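Local atomic coordinates of putative SAM-dependent O-methyltranferase (Podospora anserina, PDB entry 4YMH), a protein that binds S-adenosylmethionine and its product S-adenosylhomocysteine, and probably acts as an O-methyltransferase of the cation-dependent family. Residues A[79-84]-A[109-114]; A[94-99]-A[120-125]. All coordinates share one frame; numbering follows the deposited sequence.

Contact 1 of 2, residues A[79-84]-A[109-114]. With SAH (S-adenosyl-L-homocysteine), chain E.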
loop_
_atom_site.group_PDB
_atom_site.type_symbol
_atom_site.label_atom_id
_atom_site.label_comp_id
_atom_site.label_asym_id
_atom_site.label_seq_id
_atom_site.Cartn_x
_atom_site.Cartn_y
_atom_site.Cartn_z
ATOM N N SER A 79 -11.854 -13.173 2.424
ATOM C CA SER A 79 -11.541 -11.790 2.788
ATOM C C SER A 79 -12.446 -11.319 3.931
ATOM O O SER A 79 -11.994 -10.579 4.797
ATOM C CB SER A 79 -11.623 -10.838 1.579
ATOM O OG SER A 79 -12.872 -10.884 0.921
ATOM N N ALA A 80 -13.700 -11.771 3.968
ATOM C CA ALA A 80 -14.555 -11.473 5.123
ATOM C C ALA A 80 -13.946 -11.997 6.429
ATOM O O ALA A 80 -13.982 -11.310 7.454
ATOM C CB ALA A 80 -15.963 -12.060 4.927
ATOM N N LEU A 81 -13.387 -13.207 6.400
ATOM C CA LEU A 81 -12.781 -13.763 7.602
ATOM C C LEU A 81 -11.473 -13.042 7.946
ATOM O O LEU A 81 -11.118 -12.929 9.130
ATOM C CB LEU A 81 -12.545 -15.270 7.452
ATOM C CG LEU A 81 -13.839 -16.103 7.420
ATOM C CD1 LEU A 81 -13.563 -17.553 7.013
ATOM C CD2 LEU A 81 -14.543 -16.051 8.773
ATOM N N ALA A 82 -10.763 -12.551 6.928
ATOM C CA ALA A 82 -9.590 -11.713 7.200
ATOM C C ALA A 82 -9.991 -10.438 7.949
ATOM O O ALA A 82 -9.383 -10.094 8.968
ATOM C CB ALA A 82 -8.852 -11.355 5.907
ATOM N N TRP A 83 -11.012 -9.741 7.449
ATOM C CA TRP A 83 -11.512 -8.539 8.127
ATOM C C TRP A 83 -11.961 -8.849 9.554
ATOM O O TRP A 83 -11.698 -8.088 10.506
ATOM C CB TRP A 83 -12.685 -7.917 7.345
ATOM C CG TRP A 83 -12.372 -7.514 5.921
ATOM C CD1 TRP A 83 -13.071 -7.868 4.800
ATOM C CD2 TRP A 83 -11.293 -6.683 5.472
ATOM N NE1 TRP A 83 -12.490 -7.317 3.685
ATOM C CE2 TRP A 83 -11.398 -6.586 4.070
ATOM C CE3 TRP A 83 -10.247 -6.012 6.120
ATOM C CZ2 TRP A 83 -10.495 -5.844 3.302
ATOM C CZ3 TRP A 83 -9.355 -5.284 5.360
ATOM C CH2 TRP A 83 -9.486 -5.200 3.960
ATOM N N TYR A 84 -12.663 -9.973 9.690
ATOM C CA TYR A 84 -13.112 -10.467 10.987
ATOM C C TYR A 84 -11.928 -10.609 11.946
ATOM O O TYR A 84 -11.962 -10.106 13.083
ATOM C CB TYR A 84 -13.861 -11.806 10.807
ATOM C CG TYR A 84 -14.342 -12.447 12.101
ATOM C CD1 TYR A 84 -15.538 -12.056 12.692
ATOM C CD2 TYR A 84 -13.597 -13.434 12.726
ATOM C CE1 TYR A 84 -15.976 -12.631 13.873
ATOM C CE2 TYR A 84 -14.026 -14.019 13.918
ATOM C CZ TYR A 84 -15.218 -13.613 14.484
ATOM O OH TYR A 84 -15.653 -14.191 15.657
ATOM N N GLU A 109 -21.774 -21.647 5.337
ATOM C CA GLU A 109 -21.218 -22.805 6.029
ATOM C C GLU A 109 -19.841 -22.460 6.634
ATOM O O GLU A 109 -19.568 -22.782 7.797
ATOM C CB GLU A 109 -21.127 -24.007 5.087
ATOM C CG GLU A 109 -20.193 -25.108 5.537
ATOM C CD GLU A 109 -20.149 -26.273 4.559
ATOM O OE1 GLU A 109 -20.774 -26.175 3.481
ATOM O OE2 GLU A 109 -19.492 -27.291 4.867
ATOM N N ALA A 110 -19.002 -21.768 5.870
ATOM C CA ALA A 110 -17.677 -21.379 6.348
ATOM C C ALA A 110 -17.728 -20.510 7.615
ATOM O O ALA A 110 -16.968 -20.720 8.566
ATOM C CB ALA A 110 -16.922 -20.637 5.236
ATOM N N PHE A 111 -18.618 -19.524 7.604
ATOM C CA PHE A 111 -18.771 -18.606 8.714
ATOM C C PHE A 111 -19.197 -19.379 9.956
ATOM O O PHE A 111 -18.639 -19.173 11.041
ATOM C CB PHE A 111 -19.789 -17.507 8.387
ATOM C CG PHE A 111 -19.338 -16.550 7.308
ATOM C CD1 PHE A 111 -17.988 -16.323 7.074
ATOM C CD2 PHE A 111 -20.269 -15.892 6.522
ATOM C CE1 PHE A 111 -17.569 -15.440 6.072
ATOM C CE2 PHE A 111 -19.868 -15.009 5.520
ATOM C CZ PHE A 111 -18.512 -14.782 5.293
ATOM N N LYS A 112 -20.161 -20.283 9.796
ATOM C CA LYS A 112 -20.568 -21.099 10.941
ATOM C C LYS A 112 -19.434 -21.979 11.463
ATOM O O LYS A 112 -19.272 -22.124 12.677
ATOM C CB LYS A 112 -21.775 -21.971 10.590
ATOM C CG LYS A 112 -23.046 -21.186 10.318
ATOM C CD LYS A 112 -24.212 -22.132 10.069
ATOM C CE LYS A 112 -25.365 -21.434 9.369
ATOM N NZ LYS A 112 -25.916 -20.327 10.190
ATOM N N LYS A 113 -18.662 -22.584 10.565
ATOM C CA LYS A 113 -17.549 -23.435 11.005
ATOM C C LYS A 113 -16.511 -22.621 11.778
ATOM O O LYS A 113 -15.916 -23.107 12.738
ATOM C CB LYS A 113 -16.862 -24.116 9.823
ATOM C CG LYS A 113 -17.636 -25.238 9.188
ATOM C CD LYS A 113 -16.734 -25.998 8.231
ATOM C CE LYS A 113 -17.533 -26.844 7.267
ATOM N NZ LYS A 113 -18.438 -27.811 7.965
ATOM N N TYR A 114 -16.318 -21.384 11.343
ATOM C CA TYR A 114 -15.319 -20.486 11.917
ATOM C C TYR A 114 -15.768 -19.949 13.267
ATOM O O TYR A 114 -14.950 -19.500 14.076
ATOM C CB TYR A 114 -15.058 -19.324 10.964
ATOM C CG TYR A 114 -13.644 -18.805 10.966
ATOM C CD1 TYR A 114 -13.257 -17.774 11.822
ATOM C CD2 TYR A 114 -12.695 -19.331 10.104
ATOM C CE1 TYR A 114 -11.959 -17.298 11.826
ATOM C CE2 TYR A 114 -11.393 -18.851 10.089
ATOM C CZ TYR A 114 -11.032 -17.833 10.948
ATOM O OH TYR A 114 -9.738 -17.359 10.928
HETATM N N SAH E . -13.283 -11.264 -1.985
HETATM C CA SAH E . -13.002 -12.651 -2.227
HETATM C CB SAH E . -13.096 -12.992 -3.711
HETATM C CG SAH E . -14.226 -12.346 -4.508
HETATM S SD SAH E . -14.285 -12.989 -6.138
HETATM C C SAH E . -11.629 -13.022 -1.735
HETATM O O SAH E . -11.366 -14.178 -1.503
HETATM O OXT SAH E . -10.794 -12.143 -1.586
HETATM C "C5'" SAH E . -15.653 -12.063 -6.704
HETATM C "C4'" SAH E . -16.994 -12.505 -6.140
HETATM O "O4'" SAH E . -17.991 -11.570 -6.511
HETATM C "C3'" SAH E . -17.455 -13.831 -6.694
HETATM O "O3'" SAH E . -17.775 -14.726 -5.656
HETATM C "C2'" SAH E . -18.686 -13.500 -7.498
HETATM O "O2'" SAH E . -19.626 -14.526 -7.529
HETATM C "C1'" SAH E . -19.184 -12.224 -6.863
HETATM N N9 SAH E . -19.961 -11.374 -7.776
HETATM C C8 SAH E . -19.763 -11.174 -9.066
HETATM N N7 SAH E . -20.658 -10.335 -9.556
HETATM C C5 SAH E . -21.445 -9.980 -8.570
HETATM C C6 SAH E . -22.599 -9.101 -8.399
HETATM N N6 SAH E . -23.060 -8.453 -9.445
HETATM N N1 SAH E . -23.144 -8.976 -7.192
HETATM C C2 SAH E . -22.641 -9.637 -6.155
HETATM N N3 SAH E . -21.599 -10.444 -6.226
HETATM C C4 SAH E . -20.972 -10.651 -7.389
HETATM O O HOH W 1 -14.098 -17.222 15.835
#
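Leu-81 of helix 78-86 meets Phe-111 and Tyr-114 near the end of helix 101-114 in a buried, apolar helix-helix contact within the Rossmann-like methyltransferase fold. The two segments run roughly the same way, crossing at -31°, and their axes come no closer than 11.3 Å, so large side chains must span the gap. Leu-81 does most of this. Its chi1 of -69° sets CG anti to the carbonyl carbon, beside the backbone N. Both methyls reach Tyr-114. CD2 sits over one ring face, 3.9 Å from the centroid of the Tyr-114 ring and 20° off its normal, a CH-pi contact. Leu-81 CD1 lies on the same side of the ring, above its rim, 3.7 Å from Tyr-114 CD2. The same Leu-81 CD2 meets the edge of the Phe-111 ring, 3.9 Å from Phe-111 CD1, and is thus held between an aromatic face and an aromatic rim. One residue back, Ala-80 CB touches the far end of that ring, 3.7 Å from Phe-111 CZ. Tyr-84, a turn further on, makes a looser contact through CD2, 4.3 Å from Tyr-114 CE1. A water donates to Tyr-114 O at 3.0 Å and is weakly bonded to Tyr-84 OH, while the Tyr-114 hydroxyl bonds to Glu-85. At the other end of helix 78-86, Ser-79 OG accepts a hydrogen bond from the amino N of S-adenosyl-L-homocysteine (3.0 Å) and is also bonded to Glu-71. Helix 29-41 packs against Leu-81 and Tyr-114 through Leu-31, and Val-116, in the loop after helix 101-114, touches Leu-81, Tyr-84 and Phe-111. Helix 78-86 also packs on helix 51-64, through Met-57 and Ile-58, and on strand 68-72, where Ala-80 meets Glu-71.

Contact 2 of 2, residues A[94-99]-A[120-125]. With SAH (S-adenosyl-L-homocysteine), chain E.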
loop_
_atom_site.group_PDB
_atom_site.type_symbol
_atom_site.label_atom_id
_atom_site.label_comp_id
_atom_site.label_asym_id
_atom_site.label_seq_id
_atom_site.Cartn_x
_atom_site.Cartn_y
_atom_site.Cartn_z
ATOM N N ILE A 94 -19.256 -6.376 9.964
ATOM C CA ILE A 94 -18.750 -6.660 8.634
ATOM C C ILE A 94 -19.921 -7.067 7.763
ATOM O O ILE A 94 -20.614 -8.029 8.064
ATOM C CB ILE A 94 -17.691 -7.757 8.673
ATOM C CG1 ILE A 94 -16.520 -7.276 9.527
ATOM C CG2 ILE A 94 -17.219 -8.104 7.270
ATOM C CD1 ILE A 94 -15.711 -8.369 10.085
ATOM N N VAL A 95 -20.171 -6.288 6.718
ATOM C CA VAL A 95 -21.248 -6.568 5.788
ATOM C C VAL A 95 -20.609 -7.039 4.493
ATOM O O VAL A 95 -19.701 -6.394 3.971
ATOM C CB VAL A 95 -22.129 -5.324 5.528
ATOM C CG1 VAL A 95 -23.159 -5.605 4.427
ATOM C CG2 VAL A 95 -22.797 -4.871 6.819
ATOM N N THR A 96 -21.037 -8.182 3.986
ATOM C CA THR A 96 -20.447 -8.646 2.750
ATOM C C THR A 96 -21.546 -9.017 1.765
ATOM O O THR A 96 -22.554 -9.633 2.134
ATOM C CB THR A 96 -19.462 -9.818 3.005
ATOM O OG1 THR A 96 -18.932 -10.280 1.755
ATOM C CG2 THR A 96 -20.129 -10.965 3.758
ATOM N N LEU A 97 -21.372 -8.588 0.514
ATOM C CA LEU A 97 -22.406 -8.752 -0.505
ATOM C C LEU A 97 -22.040 -9.838 -1.507
ATOM O O LEU A 97 -20.910 -9.865 -1.995
ATOM C CB LEU A 97 -22.639 -7.438 -1.255
ATOM C CG LEU A 97 -22.951 -6.198 -0.424
ATOM C CD1 LEU A 97 -23.234 -5.031 -1.347
ATOM C CD2 LEU A 97 -24.143 -6.462 0.499
ATOM N N GLU A 98 -22.989 -10.715 -1.839
ATOM C CA GLU A 98 -22.673 -11.799 -2.775
ATOM C C GLU A 98 -23.900 -12.225 -3.571
ATOM O O GLU A 98 -24.997 -12.273 -3.017
ATOM C CB GLU A 98 -22.088 -13.000 -2.012
ATOM C CG GLU A 98 -21.881 -14.250 -2.862
ATOM C CD GLU A 98 -20.878 -14.052 -3.998
ATOM O OE1 GLU A 98 -19.765 -13.533 -3.741
ATOM O OE2 GLU A 98 -21.200 -14.425 -5.154
ATOM N N TYR A 99 -23.740 -12.593 -4.824
ATOM C CA TYR A 99 -24.888 -13.030 -5.620
ATOM C C TYR A 99 -24.935 -14.482 -6.035
ATOM O O TYR A 99 -25.950 -14.967 -6.397
ATOM C CB TYR A 99 -25.104 -12.131 -6.833
ATOM C CG TYR A 99 -24.340 -12.483 -8.059
ATOM C CD1 TYR A 99 -24.896 -12.306 -9.311
ATOM C CD2 TYR A 99 -23.053 -12.939 -7.991
ATOM C CE1 TYR A 99 -24.179 -12.578 -10.448
ATOM C CE2 TYR A 99 -22.338 -13.235 -9.120
ATOM C CZ TYR A 99 -22.896 -13.057 -10.343
ATOM O OH TYR A 99 -22.182 -13.343 -11.490
ATOM N N VAL A 120 -20.811 -10.585 11.534
ATOM C CA VAL A 120 -20.601 -10.825 10.103
ATOM C C VAL A 120 -21.940 -11.086 9.433
ATOM O O VAL A 120 -22.646 -11.993 9.808
ATOM C CB VAL A 120 -19.666 -12.012 9.842
ATOM C CG1 VAL A 120 -19.562 -12.288 8.355
ATOM C CG2 VAL A 120 -18.295 -11.746 10.449
ATOM N N LYS A 121 -22.283 -10.275 8.447
ATOM C CA LYS A 121 -23.603 -10.289 7.851
ATOM C C LYS A 121 -23.479 -10.448 6.339
ATOM O O LYS A 121 -22.970 -9.561 5.665
ATOM C CB LYS A 121 -24.347 -9.000 8.203
ATOM C CG LYS A 121 -25.797 -8.950 7.754
ATOM C CD LYS A 121 -26.417 -7.613 8.134
ATOM C CE LYS A 121 -27.894 -7.554 7.778
ATOM N NZ LYS A 121 -28.501 -6.255 8.185
ATOM N N LEU A 122 -23.918 -11.591 5.819
ATOM C CA LEU A 122 -23.895 -11.823 4.378
ATOM C C LEU A 122 -25.239 -11.464 3.765
ATOM O O LEU A 122 -26.282 -11.953 4.191
ATOM C CB LEU A 122 -23.547 -13.276 4.060
ATOM C CG LEU A 122 -23.556 -13.694 2.588
ATOM C CD1 LEU A 122 -22.597 -12.855 1.771
ATOM C CD2 LEU A 122 -23.208 -15.166 2.461
ATOM N N ILE A 123 -25.203 -10.590 2.768
ATOM C CA ILE A 123 -26.405 -10.161 2.086
ATOM C C ILE A 123 -26.394 -10.680 0.656
ATOM O O ILE A 123 -25.468 -10.407 -0.135
ATOM C CB ILE A 123 -26.543 -8.625 2.112
ATOM C CG1 ILE A 123 -26.600 -8.146 3.571
ATOM C CG2 ILE A 123 -27.776 -8.177 1.332
ATOM C CD1 ILE A 123 -26.749 -6.661 3.732
ATOM N N GLU A 124 -27.432 -11.425 0.330
ATOM C CA GLU A 124 -27.504 -12.082 -0.929
ATOM C C GLU A 124 -28.200 -11.234 -1.974
ATOM O O GLU A 124 -29.126 -10.523 -1.686
ATOM C CB GLU A 124 -28.202 -13.402 -0.737
ATOM C CG GLU A 124 -29.455 -13.272 0.087
ATOM C CD GLU A 124 -29.257 -13.252 1.604
ATOM O OE1 GLU A 124 -29.137 -14.351 2.182
ATOM O OE2 GLU A 124 -29.317 -12.160 2.225
ATOM N N GLY A 125 -27.736 -11.330 -3.196
ATOM C CA GLY A 125 -28.392 -10.676 -4.308
ATOM C C GLY A 125 -27.411 -9.848 -5.109
ATOM O O GLY A 125 -26.287 -9.598 -4.652
HETATM N N SAH E . -13.283 -11.264 -1.985
HETATM C CA SAH E . -13.002 -12.651 -2.227
HETATM C CB SAH E . -13.096 -12.992 -3.711
HETATM C CG SAH E . -14.226 -12.346 -4.508
HETATM S SD SAH E . -14.285 -12.989 -6.138
HETATM C C SAH E . -11.629 -13.022 -1.735
HETATM O O SAH E . -11.366 -14.178 -1.503
HETATM O OXT SAH E . -10.794 -12.143 -1.586
HETATM C "C5'" SAH E . -15.653 -12.063 -6.704
HETATM C "C4'" SAH E . -16.994 -12.505 -6.140
HETATM O "O4'" SAH E . -17.991 -11.570 -6.511
HETATM C "C3'" SAH E . -17.455 -13.831 -6.694
HETATM O "O3'" SAH E . -17.775 -14.726 -5.656
HETATM C "C2'" SAH E . -18.686 -13.500 -7.498
HETATM O "O2'" SAH E . -19.626 -14.526 -7.529
HETATM C "C1'" SAH E . -19.184 -12.224 -6.863
HETATM N N9 SAH E . -19.961 -11.374 -7.776
HETATM C C8 SAH E . -19.763 -11.174 -9.066
HETATM N N7 SAH E . -20.658 -10.335 -9.556
HETATM C C5 SAH E . -21.445 -9.980 -8.570
HETATM C C6 SAH E . -22.599 -9.101 -8.399
HETATM N N6 SAH E . -23.060 -8.453 -9.445
HETATM N N1 SAH E . -23.144 -8.976 -7.192
HETATM C C2 SAH E . -22.641 -9.637 -6.155
HETATM N N3 SAH E . -21.599 -10.444 -6.226
HETATM C C4 SAH E . -20.972 -10.651 -7.389
#
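Leu-122 and Ile-123 of strand 120-124 fit into hollows along strand 93-98, each on its own face of a parallel pair whose axes lie 4.8 Å apart. On the face of Thr-96 and Glu-98, Leu-122 has its CD1 turned by chi2 (58°) into the dip between them. CD1 comes within 3.2 Å of Thr-96 O and 3.7 Å of Thr-96 CG2, and it also touches Glu-98 CB. On the other face Ile-123 fills the notch between Val-95 and Leu-97: its CD1 lies 3.8 Å from Val-95 CG1, and the Leu-97 side chain lies alongside, pointing the same way, with Leu-97 CD2 3.6 Å from Ile-123 CB. Beyond the strand ends the backbone of Gly-125 closes in, its O 3.5 Å from Tyr-99 CB. Five backbone hydrogen bonds, passing alternately from one strand to the other, fix this register; that from Ile-123 N to Thr-96 O is nearly straight at 172°.

Where strand 93-98 ends, Glu-98 and Tyr-99 meet the ligand. S-adenosyl-L-homocysteine lays its adenine over one face of the Tyr-99 ring, with C5 3.3 Å above the ring plane, while Glu-98 bends at its second torsion to meet the ribose. Its OE2 accepts from O2' at 2.9 Å and OE1 accepts from O3'; Tyr-75 N and Ser-100 N bond to the same carboxylate. An acidic residue gripping both ribose hydroxyls at the end of the second strand is a hallmark of class I methyltransferases. Backbone bonds and apolar contacts join the strands, whereas the carboxylate accepts from two hydroxyls and two N-H groups, consistent with a charged Glu-98.

Overall arrangement
Both contacts lie in the part of the fold built on strands 93-98 and 120-124, each includes at least one residue that binds the ligand, and their elements alternate along the chain: helix 78-86, strand 93-98, helix 101-114, strand 120-124. Contact 1 is buried and joins two helices on one side of the sheet by apolar and aromatic packing, whereas contact 2 is partly buried, joins the outermost strand of this chain's sheet to its neighbour, and relies on backbone hydrogen bonds. They touch where Ile-94 and Val-120 pack against Tyr-84 and Val-120 also meets Phe-111. Each reaches the same ligand from a different end, 79-84 at the amino acid part and 94-99 at the nucleoside.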